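Local coordinates for cortical-lytic enzyme (Clostridium perfringens, PDB 5JIP), which probably acts as a lysozyme-type muramidase of glycoside hydrolase family 25, hydrolysing cortex peptidoglycan during spore germination, at residues Asp25-Phe28 with Leu29-Ala32; Gln91-Asp94 with Val95-Gly99; Ser121-Thr124 with Thr125-Val128. All coordinates share one frame; numbering follows the deposited sequence.

Contact 1: Asp25-Phe28 with Leu29-Ala32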
loop_
_atom_site.group_PDB
_atom_site.type_symbol
_atom_site.label_atom_id
_atom_site.label_comp_id
_atom_site.label_asym_id
_atom_site.label_seq_id
_atom_site.Cartn_x
_atom_site.Cartn_y
_atom_site.Cartn_z
ATOM N N ASP A 25 0.476 21.807 -35.053
ATOM C CA ASP A 25 0.850 23.079 -34.440
ATOM C C ASP A 25 0.927 22.951 -32.917
ATOM O O ASP A 25 0.269 23.676 -32.182
ATOM C CB ASP A 25 -0.118 24.201 -34.845
ATOM C CG ASP A 25 -0.225 24.355 -36.369
ATOM O OD1 ASP A 25 0.549 23.706 -37.121
ATOM O OD2 ASP A 25 -1.106 25.107 -36.836
ATOM N N VAL A 26 1.736 22.002 -32.452
ATOM C CA VAL A 26 1.830 21.720 -31.023
ATOM C C VAL A 26 2.952 22.562 -30.408
ATOM O O VAL A 26 4.131 22.364 -30.716
ATOM C CB VAL A 26 2.055 20.223 -30.773
ATOM C CG1 VAL A 26 2.226 19.953 -29.272
ATOM C CG2 VAL A 26 0.897 19.398 -31.366
ATOM N N ASN A 27 2.592 23.484 -29.519
ATOM C CA ASN A 27 3.569 24.298 -28.813
ATOM C C ASN A 27 3.660 23.811 -27.371
ATOM O O ASN A 27 2.817 24.139 -26.535
ATOM C CB ASN A 27 3.204 25.767 -28.858
ATOM C CG ASN A 27 4.284 26.626 -28.288
ATOM O OD1 ASN A 27 5.025 26.197 -27.393
ATOM N ND2 ASN A 27 4.421 27.836 -28.822
ATOM N N PHE A 28 4.714 23.061 -27.079
ATOM C CA PHE A 28 4.835 22.431 -25.769
ATOM C C PHE A 28 5.130 23.447 -24.693
ATOM O O PHE A 28 4.761 23.240 -23.535
ATOM C CB PHE A 28 5.898 21.352 -25.807
ATOM C CG PHE A 28 5.467 20.124 -26.567
ATOM C CD1 PHE A 28 4.601 19.199 -25.983
ATOM C CD2 PHE A 28 5.905 19.903 -27.874
ATOM C CE1 PHE A 28 4.208 18.073 -26.669
ATOM C CE2 PHE A 28 5.512 18.787 -28.574
ATOM C CZ PHE A 28 4.663 17.850 -27.968
ATOM N N LEU A 29 5.761 24.563 -25.043
ATOM C CA LEU A 29 5.968 25.579 -24.029
ATOM C C LEU A 29 4.628 26.125 -23.547
ATOM O O LEU A 29 4.455 26.434 -22.364
ATOM C CB LEU A 29 6.871 26.702 -24.568
ATOM C CG LEU A 29 7.319 27.712 -23.525
ATOM C CD1 LEU A 29 8.096 27.029 -22.415
ATOM C CD2 LEU A 29 8.163 28.797 -24.183
ATOM N N THR A 30 3.666 26.255 -24.452
ATOM C CA THR A 30 2.340 26.699 -24.049
ATOM C C THR A 30 1.629 25.623 -23.231
ATOM O O THR A 30 1.009 25.921 -22.203
ATOM C CB THR A 30 1.536 27.053 -25.288
ATOM O OG1 THR A 30 2.228 28.078 -26.003
ATOM C CG2 THR A 30 0.123 27.539 -24.937
ATOM N N LEU A 31 1.721 24.368 -23.664
ATOM C CA LEU A 31 1.056 23.292 -22.936
ATOM C C LEU A 31 1.631 23.111 -21.532
ATOM O O LEU A 31 0.925 22.663 -20.628
ATOM C CB LEU A 31 1.187 22.002 -23.730
ATOM C CG LEU A 31 0.408 21.926 -25.057
ATOM C CD1 LEU A 31 0.670 20.602 -25.749
ATOM C CD2 LEU A 31 -1.085 22.126 -24.811
ATOM N N ALA A 32 2.909 23.422 -21.339
ATOM C CA ALA A 32 3.515 23.283 -20.017
ATOM C C ALA A 32 2.795 24.131 -18.990
ATOM O O ALA A 32 2.827 23.821 -17.790
ATOM C CB ALA A 32 4.995 23.666 -20.069
#
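N27 caps the helix that begins at F28, and its side-chain oxygen does the capping. OD1 takes the backbone N-H of T30, with T30 N 3.2 Å from N27 OD1. The hydrogen bond is fairly straight at 155°, but the donor sits well above the amide plane, 64° out of it. A second bond to the same oxygen, from L29 N, is weak because its N-H is badly bent. CG of N27 stands anti to its own backbone N (chi1 -173°), which swings the amide forward over the first turn. There it crosses T30 at about a right angle, and N27 CG lies 3.4 Å from T30 OG1.

The backbone bonds follow the same turn. L31 N donates to N27 O at 3.1 Å. T30 N leans weakly on N27 O as well. A32 N then reaches F28 O at 2.9 Å. The amide groups of the first turn thus find acceptors in both the side chain and the main chain of N27.

The apolar contacts flank the cap. V26 CG1 touches L31 CD1 at 3.9 Å, the two side chains crossing almost perpendicularly. The same methyl of V26 rests 3.4 Å above one face of the F28 ring, toward its rim. L31 CD1 approaches that ring obliquely, 4.2 Å from F28 CD1. Beyond the segments, F28 meets F59 edge-to-face and packs on helix 56-66, while L31 leans on I38 of strand 38-44. A hydrophobic staple of V26 and L31 beside an asparagine N-cap marks the start of helix 28-34, an outer helix of the family 25 barrel.

Contact 2: Gln91-Asp94 with Val95-Gly99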
loop_
_atom_site.group_PDB
_atom_site.type_symbol
_atom_site.label_atom_id
_atom_site.label_comp_id
_atom_site.label_asym_id
_atom_site.label_seq_id
_atom_site.Cartn_x
_atom_site.Cartn_y
_atom_site.Cartn_z
ATOM N N GLN A 91 7.419 -4.895 -28.916
ATOM C CA GLN A 91 7.689 -3.768 -29.812
ATOM C C GLN A 91 7.463 -2.441 -29.105
ATOM O O GLN A 91 8.249 -1.498 -29.259
ATOM C CB GLN A 91 6.798 -3.858 -31.047
ATOM C CG GLN A 91 7.167 -4.990 -32.018
ATOM C CD GLN A 91 6.071 -5.266 -33.053
ATOM O OE1 GLN A 91 4.895 -5.017 -32.809
ATOM N NE2 GLN A 91 6.459 -5.794 -34.200
ATOM N N PHE A 92 6.375 -2.353 -28.340
ATOM C CA PHE A 92 6.067 -1.157 -27.566
ATOM C C PHE A 92 7.177 -0.851 -26.561
ATOM O O PHE A 92 7.623 0.299 -26.443
ATOM C CB PHE A 92 4.716 -1.380 -26.891
ATOM C CG PHE A 92 4.175 -0.193 -26.126
ATOM C CD1 PHE A 92 4.362 1.113 -26.562
ATOM C CD2 PHE A 92 3.437 -0.409 -24.969
ATOM C CE1 PHE A 92 3.828 2.173 -25.852
ATOM C CE2 PHE A 92 2.906 0.652 -24.262
ATOM C CZ PHE A 92 3.101 1.943 -24.693
ATOM N N ILE A 93 7.647 -1.873 -25.856
ATOM C CA ILE A 93 8.741 -1.732 -24.894
ATOM C C ILE A 93 9.967 -1.139 -25.570
ATOM O O ILE A 93 10.653 -0.281 -25.012
ATOM C CB ILE A 93 9.050 -3.104 -24.256
ATOM C CG1 ILE A 93 7.930 -3.481 -23.295
ATOM C CG2 ILE A 93 10.410 -3.100 -23.531
ATOM C CD1 ILE A 93 7.959 -4.938 -22.870
ATOM N N ASP A 94 10.282 -1.630 -26.762
ATOM C CA ASP A 94 11.413 -1.126 -27.534
ATOM C C ASP A 94 11.204 0.336 -27.910
ATOM O O ASP A 94 12.073 1.178 -27.655
ATOM C CB ASP A 94 11.583 -2.040 -28.757
ATOM C CG ASP A 94 12.697 -1.612 -29.719
ATOM O OD1 ASP A 94 13.429 -0.643 -29.478
ATOM O OD2 ASP A 94 12.819 -2.298 -30.760
ATOM N N VAL A 95 10.030 0.673 -28.462
ATOM C CA VAL A 95 9.792 2.056 -28.894
ATOM C C VAL A 95 9.827 3.011 -27.707
ATOM O O VAL A 95 10.417 4.093 -27.787
ATOM C CB VAL A 95 8.466 2.162 -29.661
ATOM C CG1 VAL A 95 8.105 3.622 -30.013
ATOM C CG2 VAL A 95 8.559 1.350 -30.912
ATOM N N LEU A 96 9.183 2.638 -26.599
ATOM C CA LEU A 96 9.180 3.504 -25.419
ATOM C C LEU A 96 10.590 3.913 -25.036
ATOM O O LEU A 96 10.843 5.091 -24.741
ATOM C CB LEU A 96 8.511 2.814 -24.238
ATOM C CG LEU A 96 6.992 2.717 -24.303
ATOM C CD1 LEU A 96 6.506 1.663 -23.305
ATOM C CD2 LEU A 96 6.274 4.043 -24.060
ATOM N N GLN A 97 11.519 2.946 -25.009
ATOM C CA GLN A 97 12.892 3.257 -24.636
ATOM C C GLN A 97 13.556 4.154 -25.667
ATOM O O GLN A 97 14.401 4.988 -25.312
ATOM C CB GLN A 97 13.685 1.978 -24.444
ATOM C CG GLN A 97 13.200 1.186 -23.272
ATOM C CD GLN A 97 13.880 -0.145 -23.145
ATOM O OE1 GLN A 97 14.868 -0.283 -22.441
ATOM N NE2 GLN A 97 13.334 -1.144 -23.809
ATOM N N GLN A 98 13.210 3.996 -26.945
ATOM C CA GLN A 98 13.750 4.912 -27.941
ATOM C C GLN A 98 13.340 6.345 -27.630
ATOM O O GLN A 98 14.115 7.286 -27.836
ATOM C CB GLN A 98 13.278 4.526 -29.346
ATOM C CG GLN A 98 13.725 3.168 -29.811
ATOM C CD GLN A 98 13.311 2.886 -31.248
ATOM O OE1 GLN A 98 13.348 3.777 -32.098
ATOM N NE2 GLN A 98 12.923 1.661 -31.521
ATOM N N GLY A 99 12.122 6.533 -27.133
ATOM C CA GLY A 99 11.616 7.845 -26.854
ATOM C C GLY A 99 12.062 8.393 -25.520
ATOM O O GLY A 99 12.359 9.577 -25.408
#
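L96 lies over one face of the F92 ring, one helical turn further on. Its CD1 methyl sits 3.6 Å from the centroid of the F92 ring and only 10° off the ring normal. This is a CH-pi contact made almost squarely over the middle of the ring. The second methyl reaches the rim, with L96 CD2 3.6 Å from F92 CE1. The F92 ring leaves with CG anti to the backbone N, which carries it along the helix toward L96. The two side chains are inclined to each other, neither parallel nor perpendicular.

I93 and Q97 run side by side and point the same way. The Q97 chain runs extended beside I93, and its NE2 donates to I93 O at 3.1 Å. I93 O lies close to the plane of the Q97 amide, yet the donor stands 59° above the plane of the carbonyl. That oxygen also takes a weak bond from Q97 N, and both come from one residue. The other end of the amide is held too, since Q97 OE1 accepts from the backbone of G103.

D94 and Q98 pair on the exposed side. Q98 NE2 gives a nearly straight bond to D94 OD1 at 3.1 Å. It meets the oxygen from above the carboxylate plane, the two flat groups being turned 49° apart. In the backbone, V95 N to Q91 O at 2.9 Å and L96 N to F92 O at 2.8 Å are regular helix bonds. F92 and L96 both reach F138 of helix 124-142, and V95 packs on A42 of strand 38-44. The arrangement is that of an amphipathic helix, the crossover helix 83-100 of a beta-alpha-beta unit in the TIM-barrel-like domain of family 25.

Contact 3: Ser121-Thr124 with Thr125-Val128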
loop_
_atom_site.group_PDB
_atom_site.type_symbol
_atom_site.label_atom_id
_atom_site.label_comp_id
_atom_site.label_asym_id
_atom_site.label_seq_id
_atom_site.Cartn_x
_atom_site.Cartn_y
_atom_site.Cartn_z
ATOM N N SER A 121 -15.399 -10.373 -35.098
ATOM C CA SER A 121 -14.345 -11.325 -35.425
ATOM C C SER A 121 -13.742 -11.966 -34.190
ATOM O O SER A 121 -13.193 -13.071 -34.291
ATOM C CB SER A 121 -13.249 -10.654 -36.260
ATOM O OG SER A 121 -12.687 -9.550 -35.581
ATOM N N LEU A 122 -13.855 -11.335 -33.022
ATOM C CA LEU A 122 -13.327 -11.903 -31.789
ATOM C C LEU A 122 -14.433 -12.023 -30.758
ATOM O O LEU A 122 -15.291 -11.142 -30.641
ATOM C CB LEU A 122 -12.184 -11.058 -31.204
ATOM C CG LEU A 122 -10.922 -10.900 -32.055
ATOM C CD1 LEU A 122 -9.909 -10.025 -31.320
ATOM C CD2 LEU A 122 -10.320 -12.229 -32.410
ATOM N N THR A 123 -14.413 -13.128 -30.016
ATOM C CA THR A 123 -15.249 -13.222 -28.833
ATOM C C THR A 123 -14.679 -12.335 -27.721
ATOM O O THR A 123 -13.512 -11.929 -27.742
ATOM C CB THR A 123 -15.342 -14.670 -28.347
ATOM O OG1 THR A 123 -14.084 -15.060 -27.794
ATOM C CG2 THR A 123 -15.673 -15.608 -29.481
ATOM N N THR A 124 -15.528 -12.031 -26.741
ATOM C CA THR A 124 -15.049 -11.315 -25.567
ATOM C C THR A 124 -13.896 -12.056 -24.898
ATOM O O THR A 124 -12.922 -11.433 -24.456
ATOM C CB THR A 124 -16.199 -11.101 -24.609
ATOM O OG1 THR A 124 -17.204 -10.342 -25.278
ATOM C CG2 THR A 124 -15.728 -10.371 -23.335
ATOM N N THR A 125 -13.975 -13.389 -24.816
ATOM C CA THR A 125 -12.865 -14.139 -24.228
ATOM C C THR A 125 -11.601 -13.940 -25.045
ATOM O O THR A 125 -10.516 -13.728 -24.493
ATOM C CB THR A 125 -13.202 -15.630 -24.132
ATOM O OG1 THR A 125 -14.384 -15.811 -23.337
ATOM C CG2 THR A 125 -12.042 -16.426 -23.509
ATOM N N GLU A 126 -11.717 -13.999 -26.369
ATOM C CA GLU A 126 -10.535 -13.849 -27.201
ATOM C C GLU A 126 -9.940 -12.447 -27.069
ATOM O O GLU A 126 -8.713 -12.300 -26.980
ATOM C CB GLU A 126 -10.885 -14.163 -28.657
ATOM C CG GLU A 126 -11.157 -15.639 -28.898
ATOM C CD GLU A 126 -11.732 -15.933 -30.264
ATOM O OE1 GLU A 126 -12.539 -15.117 -30.768
ATOM O OE2 GLU A 126 -11.362 -16.993 -30.827
ATOM N N LEU A 127 -10.784 -11.414 -27.060
ATOM C CA LEU A 127 -10.259 -10.050 -26.970
ATOM C C LEU A 127 -9.594 -9.827 -25.618
ATOM O O LEU A 127 -8.458 -9.351 -25.540
ATOM C CB LEU A 127 -11.367 -9.034 -27.192
ATOM C CG LEU A 127 -10.964 -7.558 -27.079
ATOM C CD1 LEU A 127 -9.921 -7.213 -28.107
ATOM C CD2 LEU A 127 -12.150 -6.618 -27.261
ATOM N N VAL A 128 -10.276 -10.206 -24.540
ATOM C CA VAL A 128 -9.725 -9.982 -23.211
ATOM C C VAL A 128 -8.464 -10.817 -23.007
ATOM O O VAL A 128 -7.495 -10.335 -22.427
ATOM C CB VAL A 128 -10.796 -10.256 -22.131
ATOM C CG1 VAL A 128 -10.189 -10.259 -20.738
ATOM C CG2 VAL A 128 -11.951 -9.221 -22.176
HETATM O O HOH W 1 -14.145 -15.441 -32.737
#
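OE1 of E126 is gripped from two directions. The backbone N of T123 donates to it, with T123 N 2.8 Å from E126 OE1. The bond is nearly straight at 172°. It uses the anti side of the oxygen, 16° out of the carboxylate plane. A water also donates to E126 OE1, at 2.6 Å, and to S121 O, at 3.0 Å. It ties the loop ahead of the helix to the same carboxylate oxygen.

The return bond comes from the helix. E126 N donates to T123 OG1 at 3.0 Å. The threonine hydroxyl stands between its own backbone N and carbonyl carbon, and this rotamer (chi1 71°) brings OG1 to the N-H of E126. Each residue therefore holds the other's backbone N-H with its side chain. This is a capping box, with T123 as the N-cap of helix 124-142 in the family 25 barrel domain. Negative charge at this helix end would probably suit the helix dipole.

E126 CG packs against the hydroxyl, 3.2 Å from T123 OG1. L127 N donates to T123 O at 2.9 Å. T124 and V128 lie side by side, and V128 N donates to T124 O at 2.9 Å. L122 CD1 touches L127 CD1 at 4.3 Å. Both L122 and E126 also pack on K80.

Overall arrangement
The three contacts come one after another along the chain, all within the family 25 range. Contacts 1 and 3 are the starts of helices 28-34 and 124-142. Contact 2 lies within helix 83-100, which precedes helix 124-142 and packs on it through F138. The centres of contacts 1 and 2 are about 23 Å apart, those of 2 and 3 about 27 Å, and those of 1 and 3 about 39 Å. None touches another. All three helices belong to the TIM-barrel-like domain, whose mixed sheet includes strands 15-19, 38-44, 70-75 and 111-113. Two helix starts and one crossover helix are spread round this domain, away from the magnesium site at D227, M230, D258 and D304.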